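Local coordinates for MobB protein homolog (Geobacillus stearothermophilus, PDB 1XJC) that is of unconfirmed function but, as a MobB homolog with a P-loop fold, probably takes part in molybdopterin guanine dinucleotide synthesis and may bind nucleotide, at residues 21-26 and 155-160; 97-102 and 163-168. All blocks are in the same frame, centred on the assembly; numbering follows the deposited sequence.

Contact 1 of 2, residues 21-26 and 155-160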
loop_
_atom_site.group_PDB
_atom_site.type_symbol
_atom_site.label_atom_id
_atom_site.label_comp_id
_atom_site.label_asym_id
_atom_site.label_seq_id
_atom_site.Cartn_x
_atom_site.Cartn_y
_atom_site.Cartn_z
HETATM N N MSE A 21 4.299 5.212 -0.947
HETATM C CA MSE A 21 3.140 5.200 -1.858
HETATM C C MSE A 21 3.403 6.046 -3.097
HETATM O O MSE A 21 3.180 5.619 -4.230
HETATM C CB MSE A 21 1.875 5.740 -1.156
HETATM C CG MSE A 21 1.259 4.800 -0.129
HETATM SE SE MSE A 21 0.548 3.157 -0.920
HETATM C CE MSE A 21 -1.169 3.839 -1.582
ATOM N N GLU A 22 3.882 7.262 -2.883
ATOM C CA GLU A 22 4.137 8.145 -4.011
ATOM C C GLU A 22 5.161 7.612 -4.991
ATOM O O GLU A 22 4.934 7.602 -6.203
ATOM C CB GLU A 22 4.561 9.533 -3.509
ATOM C CG GLU A 22 3.356 10.449 -3.311
ATOM C CD GLU A 22 3.708 11.826 -2.750
ATOM O OE1 GLU A 22 4.765 12.392 -3.131
ATOM O OE2 GLU A 22 2.900 12.339 -1.941
ATOM N N LYS A 23 6.292 7.159 -4.469
ATOM C CA LYS A 23 7.344 6.657 -5.333
ATOM C C LYS A 23 6.972 5.349 -5.996
ATOM O O LYS A 23 7.311 5.125 -7.155
ATOM C CB LYS A 23 8.637 6.486 -4.527
ATOM C CG LYS A 23 9.245 7.813 -4.099
ATOM C CD LYS A 23 10.479 7.593 -3.238
ATOM C CE LYS A 23 11.012 8.923 -2.733
ATOM N NZ LYS A 23 11.324 9.822 -3.889
ATOM N N TRP A 24 6.278 4.481 -5.265
ATOM C CA TRP A 24 5.895 3.185 -5.814
ATOM C C TRP A 24 4.860 3.402 -6.918
ATOM O O TRP A 24 4.986 2.836 -7.997
ATOM C CB TRP A 24 5.321 2.295 -4.706
ATOM C CG TRP A 24 5.295 0.830 -5.034
ATOM C CD1 TRP A 24 5.551 0.243 -6.243
ATOM C CD2 TRP A 24 5.012 -0.237 -4.122
ATOM N NE1 TRP A 24 5.449 -1.120 -6.137
ATOM C CE2 TRP A 24 5.118 -1.444 -4.848
ATOM C CE3 TRP A 24 4.681 -0.291 -2.758
ATOM C CZ2 TRP A 24 4.901 -2.698 -4.255
ATOM C CZ3 TRP A 24 4.465 -1.541 -2.168
ATOM C CH2 TRP A 24 4.577 -2.723 -2.917
ATOM N N VAL A 25 3.834 4.213 -6.655
ATOM C CA VAL A 25 2.827 4.495 -7.687
ATOM C C VAL A 25 3.503 5.085 -8.940
ATOM O O VAL A 25 3.221 4.656 -10.057
ATOM C CB VAL A 25 1.721 5.497 -7.176
ATOM C CG1 VAL A 25 0.937 6.050 -8.349
ATOM C CG2 VAL A 25 0.757 4.795 -6.204
ATOM N N ALA A 26 4.407 6.049 -8.756
ATOM C CA ALA A 26 5.099 6.680 -9.888
ATOM C C ALA A 26 5.905 5.687 -10.743
ATOM O O ALA A 26 5.879 5.756 -11.979
ATOM C CB ALA A 26 6.044 7.829 -9.378
ATOM N N ASP A 155 16.196 4.207 -4.154
ATOM C CA ASP A 155 16.880 3.760 -5.370
ATOM C C ASP A 155 17.065 2.249 -5.313
ATOM O O ASP A 155 17.318 1.594 -6.327
ATOM C CB ASP A 155 18.249 4.422 -5.525
ATOM C CG ASP A 155 18.153 5.821 -6.109
ATOM O OD1 ASP A 155 17.098 6.141 -6.702
ATOM O OD2 ASP A 155 19.134 6.589 -5.988
ATOM N N GLU A 156 16.940 1.703 -4.113
ATOM C CA GLU A 156 17.060 0.277 -3.951
ATOM C C GLU A 156 15.724 -0.400 -3.658
ATOM O O GLU A 156 15.404 -1.420 -4.282
ATOM C CB GLU A 156 18.038 -0.055 -2.835
ATOM C CG GLU A 156 18.270 -1.528 -2.707
ATOM C CD GLU A 156 19.733 -1.830 -2.477
ATOM O OE1 GLU A 156 20.232 -1.570 -1.356
ATOM O OE2 GLU A 156 20.381 -2.307 -3.436
ATOM N N TYR A 157 14.915 0.149 -2.754
ATOM C CA TYR A 157 13.668 -0.566 -2.468
ATOM C C TYR A 157 12.572 -0.513 -3.532
ATOM O O TYR A 157 11.777 -1.436 -3.624
ATOM C CB TYR A 157 13.113 -0.224 -1.061
ATOM C CG TYR A 157 12.734 1.208 -0.773
ATOM C CD1 TYR A 157 11.629 1.807 -1.392
ATOM C CD2 TYR A 157 13.447 1.953 0.170
ATOM C CE1 TYR A 157 11.249 3.111 -1.068
ATOM C CE2 TYR A 157 13.077 3.254 0.498
ATOM C CZ TYR A 157 11.978 3.828 -0.121
ATOM O OH TYR A 157 11.606 5.106 0.221
ATOM N N ILE A 158 12.541 0.528 -4.354
ATOM C CA ILE A 158 11.521 0.619 -5.406
ATOM C C ILE A 158 11.778 -0.458 -6.470
ATOM O O ILE A 158 10.883 -1.235 -6.790
ATOM C CB ILE A 158 11.491 2.034 -6.035
ATOM C CG1 ILE A 158 10.983 3.047 -4.989
ATOM C CG2 ILE A 158 10.597 2.042 -7.280
ATOM C CD1 ILE A 158 9.527 2.769 -4.484
ATOM N N PRO A 159 13.007 -0.535 -7.018
ATOM C CA PRO A 159 13.229 -1.588 -8.020
ATOM C C PRO A 159 13.001 -2.974 -7.374
ATOM O O PRO A 159 12.491 -3.903 -8.011
ATOM C CB PRO A 159 14.689 -1.362 -8.439
ATOM C CG PRO A 159 14.827 0.126 -8.316
ATOM C CD PRO A 159 14.151 0.399 -6.978
ATOM N N TRP A 160 13.365 -3.113 -6.105
ATOM C CA TRP A 160 13.167 -4.401 -5.428
ATOM C C TRP A 160 11.667 -4.752 -5.366
ATOM O O TRP A 160 11.241 -5.892 -5.677
ATOM C CB TRP A 160 13.735 -4.346 -4.012
ATOM C CG TRP A 160 13.689 -5.666 -3.304
ATOM C CD1 TRP A 160 14.618 -6.669 -3.372
ATOM C CD2 TRP A 160 12.640 -6.150 -2.462
ATOM N NE1 TRP A 160 14.210 -7.747 -2.625
ATOM C CE2 TRP A 160 12.997 -7.455 -2.057
ATOM C CE3 TRP A 160 11.432 -5.607 -2.009
ATOM C CZ2 TRP A 160 12.186 -8.227 -1.222
ATOM C CZ3 TRP A 160 10.625 -6.373 -1.180
ATOM C CH2 TRP A 160 11.008 -7.672 -0.795
#
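Of the flat side chains here, Tyr157 and Trp24 touch across the helix pair, and neither lays a ring face on the facing segment. The phenol of Tyr157 reaches helix 17-30 with its hydroxyl end: OH stands 4.4 Å from Lys23 CD, a loose approach beside the aliphatic lysine chain. That hydroxyl is already engaged by the carbonyl of Leu151, which ties the ring back to the loop before its own helix, while the ring also lies against Thr19 and Leu20. Trp24 touches segment 155-160 through its CB and backbone rather than through its indole, which runs on to Leu161, Met162 and Val165, further along helix 154-166.

Ile158 carries the largest share of the contact. Its CD1 comes within 3.8 Å of Lys23 CB and equally close to the amide, Trp24 N, so one methyl sits over the junction of two successive residues of the other helix. Two similar turns bring it there: chi1 of -68° sets CG1 beside the backbone N, and chi2 of -62° folds CD1 over. The same methyl lies 4.2 Å from Trp24 CB, and the side chain continues onto Leu20 and Ala27.

Both helices belong to a P-loop NTPase-like fold with a parallel central sheet. Helix 17-30 follows the probable Walker A loop, and helix 154-166 packs beside it, crossing at -51° with the local axes 10.1 Å apart. No hydrogen bond joins the segments. Lys23 shields the outer side of the contact with its methylenes; its chain is extended as far as CE and then bends, taking NZ away from Ile158 and into a long, weak ion pair with Asp154. One residue on from Ile158, at Pro159, the second helix is kinked, since the proline nitrogen has no hydrogen to donate to the preceding turn.

Contact 2 of 2, residues 97-102 and 163-168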
loop_
_atom_site.group_PDB
_atom_site.type_symbol
_atom_site.label_atom_id
_atom_site.label_comp_id
_atom_site.label_asym_id
_atom_site.label_seq_id
_atom_site.Cartn_x
_atom_site.Cartn_y
_atom_site.Cartn_z
ATOM N N LEU A 97 -6.751 -3.875 -13.455
ATOM C CA LEU A 97 -5.570 -3.288 -12.838
ATOM C C LEU A 97 -4.422 -4.291 -12.718
ATOM O O LEU A 97 -4.649 -5.482 -12.485
ATOM C CB LEU A 97 -5.934 -2.729 -11.458
ATOM C CG LEU A 97 -7.014 -1.637 -11.490
ATOM C CD1 LEU A 97 -7.338 -1.181 -10.068
ATOM C CD2 LEU A 97 -6.539 -0.463 -12.339
ATOM N N ASP A 98 -3.198 -3.804 -12.900
ATOM C CA ASP A 98 -2.003 -4.636 -12.784
ATOM C C ASP A 98 -1.485 -4.639 -11.350
ATOM O O ASP A 98 -0.792 -5.566 -10.934
ATOM C CB ASP A 98 -0.878 -4.109 -13.688
ATOM C CG ASP A 98 -1.266 -4.096 -15.161
ATOM O OD1 ASP A 98 -1.522 -5.191 -15.709
ATOM O OD2 ASP A 98 -1.328 -2.990 -15.755
ATOM N N LEU A 99 -1.820 -3.590 -10.606
ATOM C CA LEU A 99 -1.335 -3.428 -9.243
ATOM C C LEU A 99 -2.266 -2.534 -8.443
ATOM O O LEU A 99 -2.717 -1.497 -8.934
ATOM C CB LEU A 99 0.062 -2.773 -9.264
ATOM C CG LEU A 99 0.664 -2.346 -7.912
ATOM C CD1 LEU A 99 1.013 -3.607 -7.101
ATOM C CD2 LEU A 99 1.917 -1.466 -8.108
ATOM N N VAL A 100 -2.538 -2.943 -7.213
ATOM C CA VAL A 100 -3.362 -2.161 -6.302
ATOM C C VAL A 100 -2.549 -1.991 -5.026
ATOM O O VAL A 100 -2.162 -2.979 -4.389
ATOM C CB VAL A 100 -4.708 -2.870 -5.939
ATOM C CG1 VAL A 100 -5.527 -1.972 -4.993
ATOM C CG2 VAL A 100 -5.506 -3.144 -7.213
ATOM N N LEU A 101 -2.265 -0.741 -4.675
ATOM C CA LEU A 101 -1.516 -0.459 -3.467
ATOM C C LEU A 101 -2.501 0.016 -2.425
ATOM O O LEU A 101 -3.226 1.007 -2.629
ATOM C CB LEU A 101 -0.455 0.617 -3.715
ATOM C CG LEU A 101 0.613 0.131 -4.697
ATOM C CD1 LEU A 101 1.534 1.295 -5.058
ATOM C CD2 LEU A 101 1.428 -1.024 -4.060
ATOM N N VAL A 102 -2.506 -0.690 -1.305
ATOM C CA VAL A 102 -3.408 -0.412 -0.208
ATOM C C VAL A 102 -2.666 0.110 1.010
ATOM O O VAL A 102 -1.766 -0.562 1.533
ATOM C CB VAL A 102 -4.152 -1.707 0.192
ATOM C CG1 VAL A 102 -5.006 -1.462 1.417
ATOM C CG2 VAL A 102 -4.984 -2.217 -0.988
ATOM N N ASN A 163 10.136 -5.607 -8.720
ATOM C CA ASN A 163 10.500 -6.965 -9.097
ATOM C C ASN A 163 9.623 -7.963 -8.336
ATOM O O ASN A 163 9.193 -8.969 -8.909
ATOM C CB ASN A 163 11.980 -7.245 -8.810
ATOM C CG ASN A 163 12.386 -8.662 -9.200
ATOM O OD1 ASN A 163 12.316 -9.042 -10.373
ATOM N ND2 ASN A 163 12.801 -9.454 -8.215
ATOM N N GLU A 164 9.352 -7.683 -7.060
ATOM C CA GLU A 164 8.513 -8.576 -6.259
ATOM C C GLU A 164 7.114 -8.663 -6.862
ATOM O O GLU A 164 6.520 -9.749 -6.913
ATOM C CB GLU A 164 8.422 -8.113 -4.797
ATOM C CG GLU A 164 9.677 -8.366 -3.985
ATOM C CD GLU A 164 10.119 -9.829 -4.031
ATOM O OE1 GLU A 164 9.379 -10.692 -3.518
ATOM O OE2 GLU A 164 11.203 -10.114 -4.583
ATOM N N VAL A 165 6.584 -7.526 -7.312
ATOM C CA VAL A 165 5.269 -7.515 -7.936
ATOM C C VAL A 165 5.312 -8.306 -9.259
ATOM O O VAL A 165 4.436 -9.127 -9.524
ATOM C CB VAL A 165 4.797 -6.075 -8.267
ATOM C CG1 VAL A 165 3.472 -6.138 -9.033
ATOM C CG2 VAL A 165 4.660 -5.242 -6.982
ATOM N N ARG A 166 6.323 -8.051 -10.086
ATOM C CA ARG A 166 6.441 -8.736 -11.377
ATOM C C ARG A 166 6.566 -10.246 -11.267
ATOM O O ARG A 166 5.931 -10.988 -12.014
ATOM C CB ARG A 166 7.627 -8.194 -12.174
ATOM C CG ARG A 166 7.271 -7.047 -13.096
ATOM C CD ARG A 166 8.428 -6.719 -14.021
ATOM N NE ARG A 166 9.616 -6.402 -13.244
ATOM C CZ ARG A 166 10.015 -5.171 -12.944
ATOM N NH1 ARG A 166 9.326 -4.116 -13.370
ATOM N NH2 ARG A 166 11.094 -5.000 -12.196
ATOM N N THR A 167 7.396 -10.708 -10.341
ATOM C CA THR A 167 7.569 -12.142 -10.151
ATOM C C THR A 167 6.327 -12.656 -9.409
ATOM O O THR A 167 6.371 -13.665 -8.698
ATOM C CB THR A 167 8.857 -12.427 -9.353
ATOM O OG1 THR A 167 8.788 -11.777 -8.081
ATOM C CG2 THR A 167 10.068 -11.893 -10.108
ATOM N N ARG A 168 5.230 -11.924 -9.612
ATOM C CA ARG A 168 3.896 -12.170 -9.045
ATOM C C ARG A 168 3.815 -13.346 -8.097
ATOM O O ARG A 168 3.556 -13.095 -6.899
ATOM C CB ARG A 168 2.883 -12.377 -10.182
ATOM C CG ARG A 168 3.134 -11.492 -11.418
ATOM C CD ARG A 168 2.413 -10.130 -11.372
ATOM N NE ARG A 168 2.890 -9.229 -12.437
ATOM C CZ ARG A 168 2.278 -8.103 -12.822
ATOM N NH1 ARG A 168 1.144 -7.718 -12.233
ATOM N NH2 ARG A 168 2.802 -7.356 -13.794
#
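Leu99 and Val165 make the apolar half of this contact, between strand 99-103 of the central sheet and the last turn of helix 154-166. One leucine methyl, CD1, fits against both branches of the valine, lying 4.0 Å from Val165 CG2 and as far from CG1, and the two side chains cross at about a right angle. In Leu99 CG is trans to the backbone N (chi1 172°), which carries the isobutyl end across to the helix. Ala28 lies on Leu99 as well, and Trp7 and Trp24 on Val165.

The polar half lies beyond the helix end, with the exposed and poorly ordered Arg168, whose placement is approximate. As modelled, its NH1 gives a weak hydrogen bond to Asp98 O, 3.2 Å long and bent to 121° at the hydrogen; the oxygen sits at the guanidinium edge, near its plane. Val165 CG1 is 4.2 Å above one face of that group, offset toward its rim, and Trp33 adds a cation-pi contact. At the helix terminus Thr167 returns both its amide and its OG1 to Asn163 O.

Opposite charges nearby may add a little: Asp98 OD1 is 5.1 Å from Arg168 NH1, with no salt bridge, and OD2 accepts from the amide of Arg34. Given the disorder of the arginine, its bond is probably a minor tether, and the buried leucine-valine packing the firmer part of the contact.

Contacts 1 and 2 draw on helix 154-166 about two turns apart, and their centres lie about 12 Å from each other. Trp24 joins them: its CE3 is 3.6 Å from Leu101 CD2 on the strand of contact 2, and its CZ2 is 3.7 Å from Val165 CG2 on the helix. Val25 CG2 adds a third link, 3.8 Å from Leu101 CD1. Helix 17-30 is therefore in apolar contact with both the central sheet and the C-terminal helix. Of the two contacts, 21-26 with 155-160 is on the helix that leaves the probable P-loop; there Tyr157 comes near the motif without touching it.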